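Local coordinates for protein amino Transferase (Eubacterium rectale, PDB 3ELE) that probably catalyses the pyridoxal-5'-phosphate-dependent transfer of amino groups between amino acids and keto acids, at residues A[218-223]-A[333-338]. Sequence-based numbering, arbitrary orientation.
Sequences EPYREI and AFYMFV. With PLP (pyridoxal-5'-phosphate), chain E.
Y220 reaches from the loop after strand 213-217 to A333, F334 and Y335, and its side chain can be followed atom by atom as an example of how a cofactor-binding tyrosine is held in place. CB lies against the backbone and methyl of A333. With CG anti to its own carbonyl carbon (chi1 -57°), the ring passes beneath that methyl, which sits over its CG and CD1 side; A333 CB stands 4.1 Å from the ring centroid of Y220, a CH-pi contact over one face. Further out, CE1 points into the face of F334, with Y220 CE1 4.0 Å from F334 CZ, and the two planes at 87° make a T-shaped pair. On the other edge, Y220 CE2 lies 3.2 Å from PLP O3. CZ rests 3.6 Å from Y335 CE2, the rings set steeply to one another. At the tip, Y220 OH has two oxygen partners, Y335 OH at 2.7 Å and PLP O3 at 2.6 Å, which makes Y335, at the start of strand 335-339, a second-shell partner of the cofactor. An alanine in place of Y220 would probably leave O3 and the Y335 hydroxyl without this shared partner and open a gap beside F334.

The loop is tied down alongside. A333 N donates to I223 O over 2.8 Å, and I223 CD1 packs 3.8 Å from F334 CE2. Within 218-223, R221 grips the carboxylate of E218 side-on, NE to OE1 and NH2 to OE2, across the type I turn that presents P219 and Y220 to the cofactor. S245, N183 and Y72 of the second subunit also hydrogen-bond to PLP. A tyrosine bonded to O3, as in aspartate aminotransferase-like enzymes, marks the PLP site of this class I and II aminotransferase.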
ATOM      1  N   GLU A 218      13.969 -10.430   3.801  1.00 33.95           N
ATOM      2  CA  GLU A 218      14.985 -10.832   2.793  1.00 34.28           C
ATOM      3  C   GLU A 218      15.237  -9.993   1.537  1.00 34.75           C
ATOM      4  O   GLU A 218      15.689 -10.558   0.531  1.00 34.74           O
ATOM      5  CB  GLU A 218      14.637 -12.235   2.313  1.00 34.42           C
ATOM      6  CG  GLU A 218      14.549 -13.264   3.404  1.00 34.82           C
ATOM      7  CD  GLU A 218      14.791 -14.647   2.874  1.00 34.15           C
ATOM      8  OE1 GLU A 218      14.395 -14.932   1.716  1.00 36.60           O
ATOM      9  OE2 GLU A 218      15.414 -15.440   3.602  1.00 33.67           O
ATOM     10  N   PRO A 219      15.051  -8.653   1.586  1.00 36.61           N
ATOM     11  CA  PRO A 219      15.252  -7.912   0.322  1.00 35.53           C
ATOM     12  C   PRO A 219      16.694  -7.884  -0.222  1.00 35.47           C
ATOM     13  O   PRO A 219      16.854  -7.650  -1.431  1.00 35.58           O
ATOM     14  CB  PRO A 219      14.729  -6.502   0.642  1.00 35.86           C
ATOM     15  CG  PRO A 219      14.986  -6.325   2.105  1.00 38.64           C
ATOM     16  CD  PRO A 219      14.740  -7.731   2.698  1.00 37.93           C
ATOM     17  N   TYR A 220      17.707  -8.133   0.631  1.00 35.00           N
ATOM     18  CA  TYR A 220      19.135  -8.188   0.213  1.00 35.65           C
ATOM     19  C   TYR A 220      19.622  -9.603  -0.139  1.00 36.64           C
ATOM     20  O   TYR A 220      20.826  -9.779  -0.380  1.00 37.15           O
ATOM     21  CB  TYR A 220      20.061  -7.611   1.314  1.00 36.66           C
ATOM     22  CG  TYR A 220      19.714  -6.198   1.684  1.00 38.01           C
ATOM     23  CD1 TYR A 220      20.078  -5.159   0.860  1.00 36.50           C
ATOM     24  CD2 TYR A 220      18.979  -5.901   2.837  1.00 40.19           C
ATOM     25  CE1 TYR A 220      19.748  -3.852   1.162  1.00 40.28           C
ATOM     26  CE2 TYR A 220      18.634  -4.572   3.148  1.00 39.79           C
ATOM     27  CZ  TYR A 220      19.023  -3.561   2.282  1.00 37.11           C
ATOM     28  OH  TYR A 220      18.729  -2.243   2.492  1.00 38.36           O
ATOM     29  N   ARG A 221      18.715 -10.598  -0.174  1.00 35.75           N
ATOM     30  CA  ARG A 221      19.055 -12.011  -0.440  1.00 34.61           C
ATOM     31  C   ARG A 221      20.073 -12.220  -1.548  1.00 35.03           C
ATOM     32  O   ARG A 221      21.038 -12.952  -1.342  1.00 34.77           O
ATOM     33  CB  ARG A 221      17.783 -12.865  -0.694  1.00 33.98           C
ATOM     34  CG  ARG A 221      18.071 -14.313  -1.218  1.00 35.11           C
ATOM     35  CD  ARG A 221      16.864 -15.217  -1.157  1.00 33.01           C
ATOM     36  NE  ARG A 221      16.712 -15.749   0.190  1.00 31.12           N
ATOM     37  CZ  ARG A 221      17.404 -16.774   0.684  1.00 32.86           C
ATOM     38  NH1 ARG A 221      18.366 -17.384   0.002  1.00 32.16           N
ATOM     39  NH2 ARG A 221      17.168 -17.166   1.912  1.00 34.73           N
ATOM     40  N   GLU A 222      19.875 -11.559  -2.698  1.00 35.85           N
ATOM     41  CA  GLU A 222      20.789 -11.709  -3.847  1.00 35.85           C
ATOM     42  C   GLU A 222      22.001 -10.766  -3.801  1.00 36.55           C
ATOM     43  O   GLU A 222      22.911 -10.935  -4.607  1.00 36.74           O
ATOM     44  CB  GLU A 222      20.071 -11.579  -5.192  1.00 36.58           C
ATOM     45  CG  GLU A 222      18.991 -12.642  -5.450  1.00 33.02           C
ATOM     46  CD  GLU A 222      17.710 -12.416  -4.683  1.00 36.26           C
ATOM     47  OE1 GLU A 222      17.377 -11.232  -4.404  1.00 36.00           O
ATOM     48  OE2 GLU A 222      17.043 -13.428  -4.349  1.00 32.31           O
ATOM     49  N   ILE A 223      21.998  -9.780  -2.889  1.00 36.47           N
ATOM     50  CA  ILE A 223      23.124  -8.863  -2.685  1.00 37.34           C
ATOM     51  C   ILE A 223      24.021  -9.524  -1.639  1.00 36.06           C
ATOM     52  O   ILE A 223      24.013  -9.174  -0.466  1.00 33.62           O
ATOM     53  CB  ILE A 223      22.682  -7.415  -2.284  1.00 38.00           C
ATOM     54  CG1 ILE A 223      21.669  -6.873  -3.323  1.00 42.01           C
ATOM     55  CG2 ILE A 223      23.922  -6.489  -2.123  1.00 34.83           C
ATOM     56  CD1 ILE A 223      21.643  -5.353  -3.480  1.00 40.61           C
ATOM     57  N   ALA A 333      24.384  -7.284   1.512  1.00 36.63           N
ATOM     58  CA  ALA A 333      23.793  -5.933   1.575  1.00 36.10           C
ATOM     59  C   ALA A 333      24.829  -4.884   1.072  1.00 35.66           C
ATOM     60  O   ALA A 333      25.859  -5.263   0.458  1.00 36.31           O
ATOM     61  CB  ALA A 333      23.256  -5.616   2.989  1.00 34.39           C
ATOM     62  N   PHE A 334      24.555  -3.596   1.264  1.00 33.93           N
ATOM     63  CA  PHE A 334      25.485  -2.535   0.806  1.00 33.03           C
ATOM     64  C   PHE A 334      25.796  -1.467   1.863  1.00 33.12           C
ATOM     65  O   PHE A 334      25.919  -0.273   1.568  1.00 30.98           O
ATOM     66  CB  PHE A 334      25.108  -1.979  -0.580  1.00 33.75           C
ATOM     67  CG  PHE A 334      23.639  -1.646  -0.767  1.00 32.70           C
ATOM     68  CD1 PHE A 334      22.979  -0.741   0.075  1.00 32.73           C
ATOM     69  CD2 PHE A 334      22.944  -2.152  -1.880  1.00 32.90           C
ATOM     70  CE1 PHE A 334      21.632  -0.398  -0.150  1.00 34.20           C
ATOM     71  CE2 PHE A 334      21.601  -1.804  -2.119  1.00 32.92           C
ATOM     72  CZ  PHE A 334      20.943  -0.936  -1.255  1.00 33.45           C
ATOM     73  N   TYR A 335      25.980  -1.951   3.097  1.00 34.63           N
ATOM     74  CA  TYR A 335      26.302  -1.129   4.251  1.00 35.26           C
ATOM     75  C   TYR A 335      27.549  -1.690   4.935  1.00 35.83           C
ATOM     76  O   TYR A 335      27.643  -2.910   5.141  1.00 37.85           O
ATOM     77  CB  TYR A 335      25.137  -1.160   5.223  1.00 36.19           C
ATOM     78  CG  TYR A 335      23.814  -0.851   4.593  1.00 36.41           C
ATOM     79  CD1 TYR A 335      23.480   0.452   4.231  1.00 38.83           C
ATOM     80  CD2 TYR A 335      22.902  -1.871   4.314  1.00 35.72           C
ATOM     81  CE1 TYR A 335      22.252   0.741   3.624  1.00 38.02           C
ATOM     82  CE2 TYR A 335      21.688  -1.598   3.716  1.00 38.31           C
ATOM     83  CZ  TYR A 335      21.363  -0.287   3.370  1.00 36.34           C
ATOM     84  OH  TYR A 335      20.156  -0.012   2.791  1.00 37.84           O
HETATM   85  N   MSE A 336      28.514  -0.830   5.252  1.00 35.44           N
HETATM   86  CA  MSE A 336      29.676  -1.258   6.008  1.00 34.53           C
HETATM   87  C   MSE A 336      29.560  -0.736   7.443  1.00 34.38           C
HETATM   88  O   MSE A 336      29.290   0.457   7.664  1.00 34.68           O
HETATM   89  CB  MSE A 336      30.965  -0.816   5.360  1.00 35.32           C
HETATM   90  CG  MSE A 336      32.193  -1.479   6.004  1.00 33.61           C
HETATM   91 SE   MSE A 336      33.699  -1.291   4.931  0.75 33.42          SE
HETATM   92  CE  MSE A 336      33.147  -2.419   3.505  1.00 30.42           C
ATOM     93  N   PHE A 337      29.795  -1.637   8.396  1.00 32.64           N
ATOM     94  CA  PHE A 337      29.699  -1.348   9.827  1.00 33.36           C
ATOM     95  C   PHE A 337      31.143  -1.148  10.317  1.00 33.66           C
ATOM     96  O   PHE A 337      31.954  -2.088  10.292  1.00 34.40           O
ATOM     97  CB  PHE A 337      28.962  -2.506  10.526  1.00 32.36           C
ATOM     98  CG  PHE A 337      28.039  -2.069  11.618  1.00 34.14           C
ATOM     99  CD1 PHE A 337      26.988  -1.207  11.339  1.00 32.41           C
ATOM    100  CD2 PHE A 337      28.169  -2.564  12.922  1.00 34.44           C
ATOM    101  CE1 PHE A 337      26.130  -0.787  12.338  1.00 30.71           C
ATOM    102  CE2 PHE A 337      27.291  -2.170  13.920  1.00 33.74           C
ATOM    103  CZ  PHE A 337      26.261  -1.293  13.619  1.00 32.44           C
ATOM    104  N   VAL A 338      31.456   0.095  10.714  1.00 33.24           N
ATOM    105  CA  VAL A 338      32.812   0.518  11.114  1.00 32.06           C
ATOM    106  C   VAL A 338      32.783   1.006  12.562  1.00 31.70           C
ATOM    107  O   VAL A 338      31.839   1.718  12.972  1.00 31.60           O
ATOM    108  CB  VAL A 338      33.310   1.641  10.179  1.00 31.93           C
ATOM    109  CG1 VAL A 338      34.744   2.117  10.527  1.00 32.51           C
ATOM    110  CG2 VAL A 338      33.254   1.188   8.724  1.00 27.91           C
TER
HETATM  111  N1  PLP E 500      14.051  -4.194   5.132  1.00 37.68           N
HETATM  112  C2  PLP E 500      15.346  -3.675   5.199  1.00 36.80           C
HETATM  113  C2A PLP E 500      16.335  -4.300   6.130  1.00 37.04           C
HETATM  114  C3  PLP E 500      15.724  -2.595   4.375  1.00 38.88           C
HETATM  115  O3  PLP E 500      17.001  -2.091   4.421  1.00 31.83           O
HETATM  116  C4  PLP E 500      14.782  -2.000   3.504  1.00 45.59           C
HETATM  117  C4A PLP E 500      15.120  -0.606   3.008  1.00 49.92           C
HETATM  118  O4A PLP E 500      14.827   0.378   3.689  1.00 55.32           O
HETATM  119  C5  PLP E 500      13.464  -2.550   3.453  1.00 44.80           C
HETATM  120  C6  PLP E 500      13.109  -3.647   4.277  1.00 35.02           C
HETATM  121  C5A PLP E 500      12.367  -1.975   2.582  1.00 40.76           C
HETATM  122  O4P PLP E 500      12.290  -2.557   1.320  1.00 41.95           O
HETATM  123  P   PLP E 500      11.065  -2.112   0.372  1.00 42.04           P
HETATM  124  O1P PLP E 500      10.626  -3.276  -0.470  1.00 36.27           O
HETATM  125  O2P PLP E 500      11.542  -1.054  -0.580  1.00 39.54           O
HETATM  126  O3P PLP E 500       9.904  -1.595   1.157  1.00 30.73           O